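Local atomic coordinates of uncharacterized protein (Bacillus thuringiensis serovar kurstaki, PDB entry 4XE7), a protein that probably polymerises into actin-like filaments that segregate plasmid DNA, as ParM proteins of the bacterial cytoskeleton do. Residues A138-K143 and G182-K187. Numbering follows the deposited sequence.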
loop_
_atom_site.group_PDB
_atom_site.type_symbol
_atom_site.label_atom_id
_atom_site.label_comp_id
_atom_site.label_asym_id
_atom_site.label_seq_id
_atom_site.Cartn_x
_atom_site.Cartn_y
_atom_site.Cartn_z
ATOM N N ALA A 138 4.562 16.147 -5.838
ATOM C CA ALA A 138 5.232 17.265 -6.483
ATOM C C ALA A 138 5.515 18.348 -5.435
ATOM O O ALA A 138 6.609 18.928 -5.405
ATOM C CB ALA A 138 4.402 17.803 -7.638
ATOM N N ALA A 139 4.538 18.585 -4.560
ATOM C CA ALA A 139 4.707 19.496 -3.434
ATOM C C ALA A 139 5.862 19.047 -2.529
ATOM O O ALA A 139 6.694 19.865 -2.155
ATOM C CB ALA A 139 3.416 19.603 -2.632
ATOM N N ARG A 140 5.917 17.750 -2.204
ATOM C CA ARG A 140 6.965 17.206 -1.336
ATOM C C ARG A 140 8.373 17.429 -1.868
ATOM O O ARG A 140 9.308 17.605 -1.104
ATOM C CB ARG A 140 6.758 15.708 -1.121
ATOM C CG ARG A 140 5.578 15.373 -0.242
ATOM C CD ARG A 140 5.511 13.880 0.028
ATOM N NE ARG A 140 4.420 13.587 0.943
ATOM C CZ ARG A 140 4.253 12.421 1.541
ATOM N NH1 ARG A 140 5.105 11.434 1.292
ATOM N NH2 ARG A 140 3.226 12.242 2.368
ATOM N N ILE A 141 8.533 17.407 -3.180
ATOM C CA ILE A 141 9.855 17.549 -3.741
ATOM C C ILE A 141 10.076 18.976 -4.238
ATOM O O ILE A 141 11.029 19.259 -4.960
ATOM C CB ILE A 141 10.088 16.507 -4.848
ATOM C CG1 ILE A 141 9.299 16.838 -6.111
ATOM C CG2 ILE A 141 9.684 15.132 -4.342
ATOM C CD1 ILE A 141 9.510 15.824 -7.213
ATOM N N GLY A 142 9.200 19.881 -3.812
ATOM C CA GLY A 142 9.379 21.300 -4.039
ATOM C C GLY A 142 9.275 21.788 -5.469
ATOM O O GLY A 142 9.982 22.716 -5.856
ATOM N N LYS A 143 8.391 21.183 -6.254
ATOM C CA LYS A 143 8.260 21.546 -7.661
ATOM C C LYS A 143 6.818 21.870 -8.024
ATOM O O LYS A 143 5.919 21.035 -7.846
ATOM C CB LYS A 143 8.757 20.415 -8.567
ATOM C CG LYS A 143 10.237 20.022 -8.423
ATOM C CD LYS A 143 10.486 18.782 -9.305
ATOM C CE LYS A 143 11.824 18.103 -9.008
ATOM N NZ LYS A 143 12.964 18.896 -9.544
ATOM N N GLY A 182 -4.757 22.878 4.378
ATOM C CA GLY A 182 -3.738 21.927 4.787
ATOM C C GLY A 182 -2.323 22.432 4.566
ATOM O O GLY A 182 -2.090 23.627 4.359
ATOM N N THR A 183 -1.386 21.495 4.580
ATOM C CA THR A 183 0.042 21.783 4.479
ATOM C C THR A 183 0.474 22.643 3.292
ATOM O O THR A 183 1.322 23.516 3.442
ATOM C CB THR A 183 0.833 20.470 4.405
ATOM O OG1 THR A 183 0.278 19.534 5.343
ATOM C CG2 THR A 183 2.321 20.718 4.700
ATOM N N TYR A 184 -0.086 22.398 2.111
ATOM C CA TYR A 184 0.362 23.115 0.919
ATOM C C TYR A 184 -0.585 24.238 0.482
ATOM O O TYR A 184 -0.583 24.627 -0.691
ATOM C CB TYR A 184 0.566 22.120 -0.234
ATOM C CG TYR A 184 1.471 20.971 0.172
ATOM C CD1 TYR A 184 2.773 21.215 0.591
ATOM C CD2 TYR A 184 1.025 19.659 0.154
ATOM C CE1 TYR A 184 3.607 20.188 0.987
ATOM C CE2 TYR A 184 1.854 18.616 0.552
ATOM C CZ TYR A 184 3.146 18.898 0.969
ATOM O OH TYR A 184 3.991 17.899 1.361
ATOM N N GLU A 185 -1.387 24.752 1.416
ATOM C CA GLU A 185 -2.380 25.780 1.096
ATOM C C GLU A 185 -1.783 26.928 0.291
ATOM O O GLU A 185 -0.750 27.475 0.656
ATOM C CB GLU A 185 -3.025 26.336 2.367
ATOM C CG GLU A 185 -3.900 27.562 2.093
ATOM C CD GLU A 185 -4.595 28.093 3.334
ATOM O OE1 GLU A 185 -4.335 27.562 4.438
ATOM O OE2 GLU A 185 -5.401 29.044 3.201
ATOM N N GLY A 186 -2.426 27.261 -0.825
ATOM C CA GLY A 186 -1.975 28.352 -1.665
ATOM C C GLY A 186 -1.161 27.867 -2.837
ATOM O O GLY A 186 -1.009 28.574 -3.824
ATOM N N LYS A 187 -0.636 26.652 -2.737
ATOM C CA LYS A 187 0.180 26.108 -3.818
ATOM C C LYS A 187 -0.669 25.546 -4.938
ATOM O O LYS A 187 -1.672 24.872 -4.701
ATOM C CB LYS A 187 1.125 25.025 -3.291
ATOM C CG LYS A 187 2.392 25.581 -2.648
ATOM C CD LYS A 187 3.308 24.469 -2.165
ATOM C CE LYS A 187 4.466 25.027 -1.355
ATOM N NZ LYS A 187 5.348 25.897 -2.175
#
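The loop joining two antiparallel strands, 173-179 and 188-200, lays Tyr184 against the last turn of helix 123-140. The contact is a CH-pi interaction: the methyl of Ala139 lies over one face of the tyrosine ring. Ala139 CB sits 3.4 Å from the centroid of the Tyr184 ring, directly on the ring normal. The methyl is therefore about equally far from all six ring carbons. Thr183 CB lies over the opposite face, so the ring is held between a methyl of the helix and its own neighbour in the loop. Tyr184 CG stands beside the backbone N, anti to the carbonyl carbon (chi1 -53°), which carries the ring from the loop to the helix. At the far end of the ring, Tyr184 OH touches Arg140 CG at 3.4 Å. The Arg140 chain runs extended from CG to NE past this hydroxyl, and the guanidinium and ring planes are 56° apart. The two polar groups share Asp69, which accepts a hydrogen bond from Tyr184 OH and forms a salt bridge with Arg140. Asp67 and Glu34 also form salt bridges with the guanidinium, and the three carboxylates probably offset its positive charge and hold its orientation.

Both backbones turn sharply here. A Schellman motif ends the helix, with Gly142 at positive phi, Lys143 N bonded to Ala138 O (3.0 Å) and Gly142 N to Ala139 O. The loop makes a type I turn from Gly182 to Glu185, then a type II turn from Tyr184 to Lys187. Phe179, at the end of strand 173-179, meets the Tyr184 ring edge-to-face, while Arg140 and Ile141 rest on Phe26 of strand 21-27.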